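Local coordinates for protein NEQ263 (Nanoarchaeum equitans Kin4-M, PDB 5BN3) that probably binds ATP as the NeqB subunit, which pairs with NeqA in the catalytic core of an archaeal ATP synthase, at residues Ser333-His336 against Lys337-Asp341; Lys345-Ala348 against Lys349-Ala353; His122-Leu125 against Lys126-Ile130; Ile401-Ile404 against Leu405-Gly409. All coordinates share one frame; numbering follows the deposited sequence.

In the fold
Contacts 1 and 2 are successive parts of one long helix, 334-356, their centres about 18 Å apart. Contact 4 sits near the end of helix 394-408, in the same C-terminal helical domain, about 16 Å from the centre of contact 1 and tied to it directly: Tyr339 OH lies 2.9 Å from Asp402 OD2, a probable hydrogen bond, and Tyr339 packs on Ile401. Contact 3 belongs instead to the nucleotide-binding domain, its centre about 17 Å from that of contact 1. The side chains of Gln128, in contact 3, and Lys345, in contact 2, are about 8 and 9 Å from a bound ADP.

Contact 1 (Ser333-His336 against Lys337-Asp341); sequences SKKH and KKYAD
Lys337 N bonds to Ser333 O at 2.9 Å, the first of four backbone bonds that start the helix. Lys338, Tyr339 and Ala340 follow with their own N-H groups, reaching back four residues to Lys334 O, Lys335 O and His336 O respectively. The N-terminal end of the helix is capped by a side chain as well: Ser333 OG accepts from His336 N at 2.9 Å, with an N-H...O angle of 159°.

Among the apolar contacts, Lys335 runs alongside Tyr339, both pointing the same way. Its chain is fully extended, with CG opposite the backbone N (chi1 -179°), and this carries it past the ring edge: CG lies in the ring plane, and CE comes to 3.7 Å from CE2 of Tyr339. Lys335 O also meets that edge, 3.3 Å from Tyr339 CD2. The phenol is steadied elsewhere, since its OH bonds to Asp402 and its ring stacks on Phe398, which His336 meets edge-to-face.

The charged ends are less comfortable. Lys334 is kinked along its length, whereas Lys337 stays straight beyond CG, and the two chains lie side by side. Lys337 NZ approaches Lys334 CE at 3.3 Å, and the two NZ atoms are 4.2 Å apart; two ammonium groups this close would probably repel each other, eased by solvent around the exposed Lys334.

A serine N-cap followed by i to i+4 backbone bonds is the classic start of an alpha-helix, here the long helix 334-356 of the C-terminal domain.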
loop_
_atom_site.group_PDB
_atom_site.type_symbol
_atom_site.label_atom_id
_atom_site.label_comp_id
_atom_site.label_asym_id
_atom_site.label_seq_id
_atom_site.Cartn_x
_atom_site.Cartn_y
_atom_site.Cartn_z
ATOM N N SER B 333 27.161 -37.453 4.159
ATOM C CA SER B 333 27.526 -38.701 3.499
ATOM C C SER B 333 26.456 -39.027 2.469
ATOM O O SER B 333 25.411 -38.377 2.434
ATOM C CB SER B 333 27.621 -39.835 4.519
ATOM O OG SER B 333 26.343 -40.175 5.031
ATOM N N LYS B 334 26.707 -40.021 1.623
ATOM C CA LYS B 334 25.702 -40.435 0.651
ATOM C C LYS B 334 24.471 -40.996 1.354
ATOM O O LYS B 334 23.346 -40.787 0.904
ATOM C CB LYS B 334 26.274 -41.454 -0.337
ATOM C CG LYS B 334 27.203 -40.843 -1.371
ATOM C CD LYS B 334 26.503 -39.749 -2.164
ATOM C CE LYS B 334 27.410 -38.547 -2.375
ATOM N NZ LYS B 334 28.672 -38.901 -3.078
ATOM N N LYS B 335 24.691 -41.697 2.462
ATOM C CA LYS B 335 23.595 -42.223 3.268
ATOM C C LYS B 335 22.777 -41.089 3.884
ATOM O O LYS B 335 21.549 -41.126 3.886
ATOM C CB LYS B 335 24.133 -43.129 4.377
ATOM C CG LYS B 335 23.048 -43.733 5.260
ATOM C CD LYS B 335 23.642 -44.494 6.438
ATOM C CE LYS B 335 22.574 -45.298 7.166
ATOM N NZ LYS B 335 23.112 -46.010 8.360
ATOM N N HIS B 336 23.472 -40.083 4.405
ATOM C CA HIS B 336 22.830 -38.928 5.020
ATOM C C HIS B 336 21.987 -38.178 3.989
ATOM O O HIS B 336 20.864 -37.759 4.280
ATOM C CB HIS B 336 23.892 -38.007 5.620
ATOM C CG HIS B 336 23.354 -36.984 6.575
ATOM N ND1 HIS B 336 24.130 -36.403 7.548
ATOM C CD2 HIS B 336 22.119 -36.439 6.695
ATOM C CE1 HIS B 336 23.398 -35.540 8.236
ATOM N NE2 HIS B 336 22.178 -35.544 7.737
ATOM N N LYS B 337 22.533 -38.014 2.787
ATOM C CA LYS B 337 21.816 -37.360 1.695
ATOM C C LYS B 337 20.543 -38.112 1.339
ATOM O O LYS B 337 19.506 -37.506 1.073
ATOM C CB LYS B 337 22.715 -37.231 0.461
ATOM C CG LYS B 337 23.866 -36.251 0.634
ATOM C CD LYS B 337 24.831 -36.307 -0.547
ATOM C CE LYS B 337 26.012 -35.365 -0.339
ATOM N NZ LYS B 337 27.005 -35.437 -1.448
ATOM N N LYS B 338 20.630 -39.438 1.343
ATOM C CA LYS B 338 19.489 -40.284 1.022
ATOM C C LYS B 338 18.356 -40.104 2.029
ATOM O O LYS B 338 17.190 -39.986 1.649
ATOM C CB LYS B 338 19.919 -41.752 0.966
ATOM C CG LYS B 338 18.797 -42.709 0.612
ATOM C CD LYS B 338 19.207 -44.155 0.842
ATOM C CE LYS B 338 18.010 -45.085 0.735
ATOM N NZ LYS B 338 17.344 -44.984 -0.593
ATOM N N TYR B 339 18.701 -40.075 3.313
ATOM C CA TYR B 339 17.704 -39.901 4.366
ATOM C C TYR B 339 17.061 -38.517 4.328
ATOM O O TYR B 339 15.855 -38.384 4.527
ATOM C CB TYR B 339 18.318 -40.164 5.745
ATOM C CG TYR B 339 18.272 -41.615 6.165
ATOM C CD1 TYR B 339 17.133 -42.150 6.747
ATOM C CD2 TYR B 339 19.368 -42.445 5.984
ATOM C CE1 TYR B 339 17.085 -43.474 7.134
ATOM C CE2 TYR B 339 19.330 -43.770 6.367
ATOM C CZ TYR B 339 18.185 -44.279 6.941
ATOM O OH TYR B 339 18.139 -45.597 7.326
ATOM N N ALA B 340 17.868 -37.490 4.078
ATOM C CA ALA B 340 17.355 -36.125 4.007
ATOM C C ALA B 340 16.369 -35.973 2.856
ATOM O O ALA B 340 15.308 -35.369 3.011
ATOM C CB ALA B 340 18.493 -35.142 3.853
ATOM N N ASP B 341 16.730 -36.523 1.702
ATOM C CA ASP B 341 15.879 -36.455 0.522
ATOM C C ASP B 341 14.549 -37.175 0.748
ATOM O O ASP B 341 13.489 -36.648 0.411
ATOM C CB ASP B 341 16.606 -37.041 -0.692
ATOM C CG ASP B 341 16.118 -36.457 -2.004
ATOM O OD1 ASP B 341 15.981 -35.218 -2.090
ATOM O OD2 ASP B 341 15.869 -37.235 -2.948
#

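Contact 2 (Lys345-Ala348 against Lys349-Ala353); sequences KSYA and KGLEA
Ala348 O accepts from two backbone N-H groups: a good bond from Glu352 N at 3.1 Å and a weak one from Leu351 N at 3.2 Å. Leu351 N has its main bond to Tyr347 O, at 2.9 Å, so its hydrogen is shared between two carbonyls in this turn of alpha-helix, in the second half of helix 334-356.

The side-chain part is a CH-pi contact. Leu351 crosses Tyr347 obliquely over one ring face: CG sits 4.2 Å above the plane, over the ring centre, and CD1, towards CE2, is 4.2 Å from the centroid and 28° off the ring normal. With CG of Tyr347 opposite its backbone N (chi1 -175°), the ring swings towards the next turn, and its OH bonds to Glu380 on helix 367-384. An alanine in place of Tyr347 would probably leave the Leu351 methyl without the ring it rests on and Glu380 without its hydroxyl partner.

Leu321 of a preceding loop touches Tyr347, Ala348 and Leu351, and Tyr410 of the neighbouring alpha chain packs on Leu351, which places this turn at the subunit interface. Further along, Glu352 runs extended beyond CG, which passes 3.3 Å from Ala348 O.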
loop_
_atom_site.group_PDB
_atom_site.type_symbol
_atom_site.label_atom_id
_atom_site.label_comp_id
_atom_site.label_asym_id
_atom_site.label_seq_id
_atom_site.Cartn_x
_atom_site.Cartn_y
_atom_site.Cartn_z
ATOM N N LYS B 345 11.028 -34.964 0.791
ATOM C CA LYS B 345 10.096 -35.233 -0.303
ATOM C C LYS B 345 8.805 -35.911 0.163
ATOM O O LYS B 345 7.723 -35.584 -0.320
ATOM C CB LYS B 345 10.777 -36.065 -1.397
ATOM C CG LYS B 345 11.978 -35.379 -2.052
ATOM C CD LYS B 345 11.653 -34.870 -3.452
ATOM C CE LYS B 345 12.774 -33.994 -4.009
ATOM N NZ LYS B 345 14.075 -34.705 -4.129
ATOM N N SER B 346 8.920 -36.848 1.098
ATOM C CA SER B 346 7.752 -37.567 1.601
ATOM C C SER B 346 6.885 -36.701 2.515
ATOM O O SER B 346 5.661 -36.816 2.506
ATOM C CB SER B 346 8.172 -38.843 2.333
ATOM O OG SER B 346 8.986 -39.660 1.511
ATOM N N TYR B 347 7.524 -35.843 3.307
ATOM C CA TYR B 347 6.805 -34.922 4.184
ATOM C C TYR B 347 6.011 -33.926 3.346
ATOM O O TYR B 347 4.853 -33.637 3.643
ATOM C CB TYR B 347 7.784 -34.189 5.112
ATOM C CG TYR B 347 7.124 -33.297 6.141
ATOM C CD1 TYR B 347 6.227 -33.814 7.063
ATOM C CD2 TYR B 347 7.417 -31.942 6.205
ATOM C CE1 TYR B 347 5.626 -33.007 8.007
ATOM C CE2 TYR B 347 6.819 -31.125 7.149
ATOM C CZ TYR B 347 5.924 -31.665 8.047
ATOM O OH TYR B 347 5.323 -30.866 8.990
ATOM N N ALA B 348 6.641 -33.413 2.294
ATOM C CA ALA B 348 5.987 -32.472 1.389
ATOM C C ALA B 348 4.771 -33.097 0.713
ATOM O O ALA B 348 3.706 -32.482 0.636
ATOM C CB ALA B 348 6.971 -31.975 0.349
ATOM N N LYS B 349 4.935 -34.318 0.215
ATOM C CA LYS B 349 3.833 -35.038 -0.413
ATOM C C LYS B 349 2.742 -35.328 0.616
ATOM O O LYS B 349 1.553 -35.294 0.299
ATOM C CB LYS B 349 4.338 -36.333 -1.057
ATOM C CG LYS B 349 3.300 -37.061 -1.899
ATOM C CD LYS B 349 3.933 -37.693 -3.133
ATOM C CE LYS B 349 2.905 -38.451 -3.964
ATOM N NZ LYS B 349 1.761 -37.592 -4.382
ATOM N N GLY B 350 3.155 -35.592 1.853
ATOM C CA GLY B 350 2.216 -35.807 2.939
ATOM C C GLY B 350 1.392 -34.569 3.242
ATOM O O GLY B 350 0.207 -34.671 3.562
ATOM N N LEU B 351 2.018 -33.400 3.139
ATOM C CA LEU B 351 1.332 -32.140 3.412
ATOM C C LEU B 351 0.314 -31.795 2.326
ATOM O O LEU B 351 -0.752 -31.247 2.617
ATOM C CB LEU B 351 2.340 -31.000 3.584
ATOM C CG LEU B 351 3.201 -31.049 4.847
ATOM C CD1 LEU B 351 4.135 -29.853 4.921
ATOM C CD2 LEU B 351 2.319 -31.098 6.072
ATOM N N GLU B 352 0.651 -32.109 1.078
ATOM C CA GLU B 352 -0.275 -31.931 -0.035
ATOM C C GLU B 352 -1.494 -32.819 0.169
ATOM O O GLU B 352 -2.630 -32.381 -0.004
ATOM C CB GLU B 352 0.406 -32.280 -1.361
ATOM C CG GLU B 352 1.615 -31.419 -1.704
ATOM C CD GLU B 352 2.347 -31.919 -2.938
ATOM O OE1 GLU B 352 2.002 -33.014 -3.431
ATOM O OE2 GLU B 352 3.267 -31.218 -3.412
ATOM N N ALA B 353 -1.247 -34.070 0.545
ATOM C CA ALA B 353 -2.322 -35.013 0.832
ATOM C C ALA B 353 -3.172 -34.543 2.009
ATOM O O ALA B 353 -4.366 -34.832 2.076
ATOM C CB ALA B 353 -1.752 -36.387 1.109
#

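Contact 3 (His122-Leu125 against Lys126-Ile130); sequences HPLL and KGQKI
A type II beta turn from Leu125 to Gln128 leads the chain from the short strand 124-125 towards strand 131-134 of the nucleotide-binding domain. The turn closes with Gln128 N donating to Leu125 O at 3.0 Å, the N-H standing above the carbonyl plane by 44°. Gly127 takes its third position with a positive phi, where a side chain would jam against the preceding carbonyl.

Gln128 then reaches back across the turn. Its chain is extended, with CG opposite the backbone N (chi1 -169°), and this brings OE1 to 2.8 Å from Leu125 N. That donor lies in the carbonyl plane of the side-chain amide, and the bond is fairly straight (N-H...O 153°). The other end of the amide, NE2, donates to Glu300 O and Ser325 OG, which fixes the rotation of the group in a buried setting, about 5 Å from the side chain of Arg326, which contacts ADP in a crystal structure of this protein, although that ligand is not bound to this chain in the model. A leucine in place of Gln128 would probably leave Leu125 N and Glu300 O without their side-chain partner and the turn less firmly tied to its surroundings.

Lys126, at the outer corner, forms a salt bridge with Asp220. On the apolar side Leu124 packs against Ile130, beside Tyr303, with Leu124 CD1 3.6 Å from Ile130 CG2.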
loop_
_atom_site.group_PDB
_atom_site.type_symbol
_atom_site.label_atom_id
_atom_site.label_comp_id
_atom_site.label_asym_id
_atom_site.label_seq_id
_atom_site.Cartn_x
_atom_site.Cartn_y
_atom_site.Cartn_z
ATOM N N HIS B 122 18.661 -30.412 7.562
ATOM C CA HIS B 122 19.228 -29.061 7.543
ATOM C C HIS B 122 20.410 -28.867 8.493
ATOM O O HIS B 122 20.396 -27.938 9.305
ATOM C CB HIS B 122 18.138 -28.036 7.888
ATOM C CG HIS B 122 16.840 -28.272 7.180
ATOM N ND1 HIS B 122 16.701 -28.164 5.814
ATOM C CD2 HIS B 122 15.611 -28.599 7.656
ATOM C CE1 HIS B 122 15.450 -28.420 5.475
ATOM N NE2 HIS B 122 14.768 -28.686 6.576
ATOM N N PRO B 123 21.444 -29.726 8.391
ATOM C CA PRO B 123 22.507 -29.661 9.399
ATOM C C PRO B 123 23.320 -28.373 9.350
ATOM O O PRO B 123 23.527 -27.799 8.275
ATOM C CB PRO B 123 23.398 -30.857 9.049
ATOM C CG PRO B 123 23.170 -31.087 7.597
ATOM C CD PRO B 123 21.724 -30.741 7.359
ATOM N N LEU B 124 23.761 -27.931 10.525
ATOM C CA LEU B 124 24.644 -26.778 10.668
ATOM C C LEU B 124 26.092 -27.216 10.471
ATOM O O LEU B 124 26.515 -28.239 11.017
ATOM C CB LEU B 124 24.467 -26.174 12.066
ATOM C CG LEU B 124 25.539 -25.236 12.631
ATOM C CD1 LEU B 124 25.575 -23.931 11.867
ATOM C CD2 LEU B 124 25.303 -24.970 14.107
ATOM N N LEU B 125 26.850 -26.453 9.691
ATOM C CA LEU B 125 28.261 -26.764 9.456
ATOM C C LEU B 125 29.165 -25.774 10.182
ATOM O O LEU B 125 28.771 -24.636 10.428
ATOM C CB LEU B 125 28.574 -26.770 7.954
ATOM C CG LEU B 125 28.416 -28.092 7.197
ATOM C CD1 LEU B 125 27.026 -28.661 7.349
ATOM C CD2 LEU B 125 28.740 -27.908 5.725
ATOM N N LYS B 126 30.375 -26.204 10.535
ATOM C CA LYS B 126 31.301 -25.329 11.252
ATOM C C LYS B 126 31.781 -24.192 10.354
ATOM O O LYS B 126 32.339 -24.425 9.277
ATOM C CB LYS B 126 32.497 -26.108 11.816
ATOM C CG LYS B 126 33.262 -25.341 12.894
ATOM C CD LYS B 126 34.279 -26.216 13.621
ATOM C CE LYS B 126 35.513 -26.469 12.774
ATOM N NZ LYS B 126 36.564 -27.201 13.536
ATOM N N GLY B 127 31.550 -22.960 10.800
ATOM C CA GLY B 127 31.892 -21.790 10.012
ATOM C C GLY B 127 30.700 -21.241 9.253
ATOM O O GLY B 127 30.791 -20.203 8.602
ATOM N N GLN B 128 29.572 -21.934 9.336
ATOM C CA GLN B 128 28.370 -21.495 8.631
ATOM C C GLN B 128 27.674 -20.359 9.378
ATOM O O GLN B 128 27.774 -20.246 10.604
ATOM C CB GLN B 128 27.406 -22.674 8.445
ATOM C CG GLN B 128 26.237 -22.416 7.499
ATOM C CD GLN B 128 25.416 -23.669 7.231
ATOM O OE1 GLN B 128 25.692 -24.735 7.783
ATOM N NE2 GLN B 128 24.405 -23.545 6.379
ATOM N N LYS B 129 26.997 -19.498 8.625
ATOM C CA LYS B 129 26.102 -18.519 9.218
ATOM C C LYS B 129 24.671 -18.919 8.869
ATOM O O LYS B 129 24.319 -19.056 7.694
ATOM C CB LYS B 129 26.421 -17.100 8.724
ATOM C CG LYS B 129 26.549 -16.973 7.213
ATOM C CD LYS B 129 26.788 -15.534 6.797
ATOM C CE LYS B 129 26.777 -15.394 5.288
ATOM N NZ LYS B 129 27.940 -16.046 4.636
ATOM N N ILE B 130 23.855 -19.137 9.891
ATOM C CA ILE B 130 22.478 -19.557 9.674
ATOM C C ILE B 130 21.548 -18.938 10.714
ATOM O O ILE B 130 21.830 -18.970 11.910
ATOM C CB ILE B 130 22.358 -21.099 9.647
ATOM C CG1 ILE B 130 20.899 -21.533 9.527
ATOM C CG2 ILE B 130 22.981 -21.704 10.883
ATOM C CD1 ILE B 130 20.739 -22.889 8.868
#

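Contact 4 (Ile401-Ile404 against Leu405-Gly409); sequences IDSI and LSQSG
The backbone carbonyl plane of Asp402 is approached by Ser406 from both faces: N comes from one and OG from the other, each 3.2 Å from Asp402 O. Ile404 O is held in the same two-sided way by Ser408, whose OG donates at 2.9 Å from well above the plane (38°) while its N bonds from the opposite face. In both serines OG lies opposite the carbonyl carbon, near the backbone N (chi1 -59° in Ser406), and this folds the hydroxyl back onto the preceding turn.

The amide of Gln407 extends along the helix towards Ser403. Its NE2 makes only a weak bond to Ser403 OG, at 3.5 Å. On the buried flank Ile401 and Leu405 lie side by side, with Ile401 CG2 4.0 Å from Leu405 CD1; Ile404 and Leu405 both pack on Phe375 of helix 367-384.

The helix ends at Ser408, Gly409 after it turns to positive phi, and Lys374 NZ bonds to Gln407 O. Serine hydroxyls thus add to the backbone bonds on two carbonyls of the last turns, and with a lysine at one more they probably offset some of the partial negative charge of the carbonyls at a helix C-terminus.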
loop_
_atom_site.group_PDB
_atom_site.type_symbol
_atom_site.label_atom_id
_atom_site.label_comp_id
_atom_site.label_asym_id
_atom_site.label_seq_id
_atom_site.Cartn_x
_atom_site.Cartn_y
_atom_site.Cartn_z
ATOM N N ILE B 401 13.213 -42.325 11.419
ATOM C CA ILE B 401 12.730 -42.228 10.044
ATOM C C ILE B 401 12.383 -43.610 9.490
ATOM O O ILE B 401 11.330 -43.790 8.874
ATOM C CB ILE B 401 13.768 -41.540 9.128
ATOM C CG1 ILE B 401 13.973 -40.082 9.554
ATOM C CG2 ILE B 401 13.327 -41.591 7.681
ATOM C CD1 ILE B 401 15.035 -39.347 8.747
ATOM N N ASP B 402 13.264 -44.582 9.719
ATOM C CA ASP B 402 13.018 -45.961 9.306
ATOM C C ASP B 402 11.731 -46.507 9.924
ATOM O O ASP B 402 10.921 -47.130 9.241
ATOM C CB ASP B 402 14.197 -46.864 9.693
ATOM C CG ASP B 402 15.439 -46.598 8.862
ATOM O OD1 ASP B 402 15.312 -46.059 7.741
ATOM O OD2 ASP B 402 16.545 -46.945 9.327
ATOM N N SER B 403 11.548 -46.263 11.217
ATOM C CA SER B 403 10.364 -46.728 11.934
ATOM C C SER B 403 9.072 -46.096 11.407
ATOM O O SER B 403 8.061 -46.779 11.236
ATOM C CB SER B 403 10.517 -46.445 13.429
ATOM O OG SER B 403 9.364 -46.844 14.143
ATOM N N ILE B 404 9.118 -44.791 11.147
ATOM C CA ILE B 404 7.967 -44.062 10.620
ATOM C C ILE B 404 7.591 -44.542 9.218
ATOM O O ILE B 404 6.410 -44.691 8.898
ATOM C CB ILE B 404 8.233 -42.538 10.598
ATOM C CG1 ILE B 404 8.442 -42.011 12.020
ATOM C CG2 ILE B 404 7.085 -41.799 9.946
ATOM C CD1 ILE B 404 8.851 -40.550 12.078
ATOM N N LEU B 405 8.602 -44.786 8.387
ATOM C CA LEU B 405 8.390 -45.282 7.029
ATOM C C LEU B 405 7.639 -46.614 7.024
ATOM O O LEU B 405 6.774 -46.844 6.181
ATOM C CB LEU B 405 9.727 -45.415 6.293
ATOM C CG LEU B 405 10.340 -44.110 5.780
ATOM C CD1 LEU B 405 11.740 -44.327 5.227
ATOM C CD2 LEU B 405 9.445 -43.505 4.716
ATOM N N SER B 406 7.966 -47.477 7.980
ATOM C CA SER B 406 7.298 -48.765 8.119
ATOM C C SER B 406 5.858 -48.600 8.598
ATOM O O SER B 406 4.941 -49.202 8.037
ATOM C CB SER B 406 8.074 -49.662 9.083
ATOM O OG SER B 406 9.398 -49.868 8.625
ATOM N N GLN B 407 5.666 -47.786 9.636
ATOM C CA GLN B 407 4.335 -47.512 10.174
ATOM C C GLN B 407 3.412 -46.916 9.116
ATOM O O GLN B 407 2.207 -47.161 9.123
ATOM C CB GLN B 407 4.414 -46.548 11.365
ATOM C CG GLN B 407 5.147 -47.078 12.587
ATOM C CD GLN B 407 4.959 -46.189 13.807
ATOM O OE1 GLN B 407 3.833 -45.908 14.218
ATOM N NE2 GLN B 407 6.067 -45.739 14.387
ATOM N N SER B 408 3.987 -46.134 8.209
ATOM C CA SER B 408 3.207 -45.427 7.201
ATOM C C SER B 408 2.821 -46.306 6.015
ATOM O O SER B 408 1.814 -46.054 5.353
ATOM C CB SER B 408 3.968 -44.195 6.712
ATOM O OG SER B 408 4.187 -43.289 7.778
ATOM N N GLY B 409 3.620 -47.333 5.744
ATOM C CA GLY B 409 3.362 -48.206 4.613
ATOM C C GLY B 409 4.274 -47.896 3.443
ATOM O O GLY B 409 4.308 -48.631 2.455
#